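Local coordinates for D-galactonate dehydratase family member RspA (Pantoea ananatis, PDB 3T6C), which dehydrates D-gluconate to 2-dehydro-3-deoxy-D-gluconate in vitro, though with low activity, using one bound magnesium ion per subunit, at residues E249-P253 / I254-H258. Sequence-based numbering, arbitrary orientation.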
loop_
_atom_site.group_PDB
_atom_site.type_symbol
_atom_site.label_atom_id
_atom_site.label_comp_id
_atom_site.label_asym_id
_atom_site.label_seq_id
_atom_site.Cartn_x
_atom_site.Cartn_y
_atom_site.Cartn_z
ATOM N N GLU A 249 14.139 21.313 14.325
ATOM C CA GLU A 249 12.649 21.388 14.246
ATOM C C GLU A 249 12.093 22.830 14.120
ATOM O O GLU A 249 10.938 23.052 14.472
ATOM C CB GLU A 249 11.949 20.631 15.423
ATOM C CG GLU A 249 12.261 21.165 16.870
ATOM C CD GLU A 249 11.546 20.409 18.025
ATOM O OE1 GLU A 249 10.826 19.423 17.748
ATOM O OE2 GLU A 249 11.688 20.864 19.200
ATOM N N ARG A 250 12.882 23.758 13.555
ATOM C CA ARG A 250 12.517 25.178 13.605
ATOM C C ARG A 250 11.691 25.662 12.432
ATOM O O ARG A 250 11.410 26.856 12.341
ATOM C CB ARG A 250 13.782 26.041 13.717
ATOM C CG ARG A 250 14.452 25.949 15.060
ATOM C CD ARG A 250 13.627 26.656 16.107
ATOM N NE ARG A 250 14.255 26.681 17.448
ATOM C CZ ARG A 250 14.507 27.775 18.158
ATOM N NH1 ARG A 250 14.255 29.004 17.688
ATOM N NH2 ARG A 250 15.008 27.630 19.390
ATOM N N ILE A 251 11.293 24.781 11.512
ATOM C CA ILE A 251 10.552 25.215 10.322
ATOM C C ILE A 251 9.405 24.232 10.041
ATOM O O ILE A 251 9.371 23.127 10.620
ATOM C CB ILE A 251 11.463 25.319 9.062
ATOM C CG1 ILE A 251 12.137 23.976 8.787
ATOM C CG2 ILE A 251 12.582 26.387 9.295
ATOM C CD1 ILE A 251 13.247 24.079 7.698
ATOM N N THR A 252 8.473 24.618 9.192
ATOM C CA THR A 252 7.382 23.686 8.876
ATOM C C THR A 252 7.873 22.517 8.025
ATOM O O THR A 252 8.899 22.645 7.334
ATOM C CB THR A 252 6.262 24.365 8.056
ATOM O OG1 THR A 252 6.773 24.797 6.798
ATOM C CG2 THR A 252 5.615 25.543 8.846
ATOM N N PRO A 253 7.159 21.378 8.029
ATOM C CA PRO A 253 7.702 20.234 7.279
ATOM C C PRO A 253 7.925 20.501 5.784
ATOM O O PRO A 253 8.969 20.112 5.233
ATOM C CB PRO A 253 6.657 19.121 7.531
ATOM C CG PRO A 253 6.079 19.457 8.952
ATOM C CD PRO A 253 6.032 21.011 8.927
ATOM N N ILE A 254 6.998 21.186 5.125
ATOM C CA ILE A 254 7.160 21.377 3.709
ATOM C C ILE A 254 8.383 22.275 3.469
ATOM O O ILE A 254 9.145 22.088 2.505
ATOM C CB ILE A 254 5.878 21.913 3.076
ATOM C CG1 ILE A 254 5.990 21.963 1.555
ATOM C CG2 ILE A 254 5.572 23.294 3.603
ATOM C CD1 ILE A 254 6.178 20.610 0.884
ATOM N N ASN A 255 8.580 23.293 4.317
ATOM C CA ASN A 255 9.796 24.135 4.176
ATOM C C ASN A 255 11.078 23.365 4.473
ATOM O O ASN A 255 12.124 23.622 3.852
ATOM C CB ASN A 255 9.705 25.418 4.997
ATOM C CG ASN A 255 8.637 26.388 4.477
ATOM O OD1 ASN A 255 8.246 26.365 3.299
ATOM N ND2 ASN A 255 8.194 27.255 5.340
ATOM N N ALA A 256 10.998 22.341 5.337
ATOM C CA ALA A 256 12.164 21.480 5.536
ATOM C C ALA A 256 12.445 20.599 4.323
ATOM O O ALA A 256 13.585 20.329 4.052
ATOM C CB ALA A 256 11.946 20.573 6.738
ATOM N N ILE A 257 11.399 20.154 3.630
ATOM C CA ILE A 257 11.573 19.377 2.399
ATOM C C ILE A 257 12.266 20.266 1.374
ATOM O O ILE A 257 13.270 19.844 0.764
ATOM C CB ILE A 257 10.235 18.851 1.873
ATOM C CG1 ILE A 257 9.678 17.861 2.884
ATOM C CG2 ILE A 257 10.408 18.216 0.476
ATOM C CD1 ILE A 257 8.261 17.269 2.569
ATOM N N HIS A 258 11.784 21.515 1.193
ATOM C CA HIS A 258 12.452 22.394 0.252
ATOM C C HIS A 258 13.940 22.622 0.651
ATOM O O HIS A 258 14.844 22.548 -0.198
ATOM C CB HIS A 258 11.721 23.740 0.196
ATOM C CG HIS A 258 12.428 24.751 -0.648
ATOM N ND1 HIS A 258 12.142 24.942 -1.979
ATOM C CD2 HIS A 258 13.467 25.576 -0.361
ATOM C CE1 HIS A 258 12.938 25.876 -2.465
ATOM N NE2 HIS A 258 13.768 26.260 -1.514
HETATM O O HOH W 1 8.706 27.303 8.126
#
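Thr252 is the N-cap of helix 253-262, which follows strand 242-246 in the barrel domain of this enolase-superfamily enzyme, and its side chain reaches forward to Asn255 in the first turn of that helix. OG1 lies between the backbone N and the carbonyl carbon (chi1 63°), a rotamer that carries the hydroxyl to the backbone of Asn255. There Thr252 OG1 accepts a weak capping bond from Asn255 N at 3.4 Å, fairly straight with an N-H...O angle of 157°. The carbonyl of the cap residue begins the helical pattern: Thr252 O takes the N-H of Ala256 at 2.9 Å, and one residue on, Pro253 O takes that of Ile257. Pro253 suits the first position of the helix, where its ring nitrogen has no hydrogen to offer and none is required.

The side chain of Asn255 crosses that of Thr252 at a slant, bringing ND2 within 3.2 Å of OG1, but the angle is too poor for a hydrogen bond. Instead, one water accepts from both Asn255 ND2 and Thr252 N, tying the side-chain amide to the backbone just ahead of the helix. Arg344 and Pro293 of a neighbouring subunit pack against Thr252 and Asn255, respectively, so the capped end also borders a subunit interface.

One residue before the cap, Ile251 adds an apolar contact. The chi2 of -170° extends its chain, and the terminal methyl reaches the backbone of Ala256, with CD1 3.5 Å from Ala256 CA. The same methyl also packs against the alanine side chain, Ile251 CD1 lying 3.9 Å from Ala256 CB.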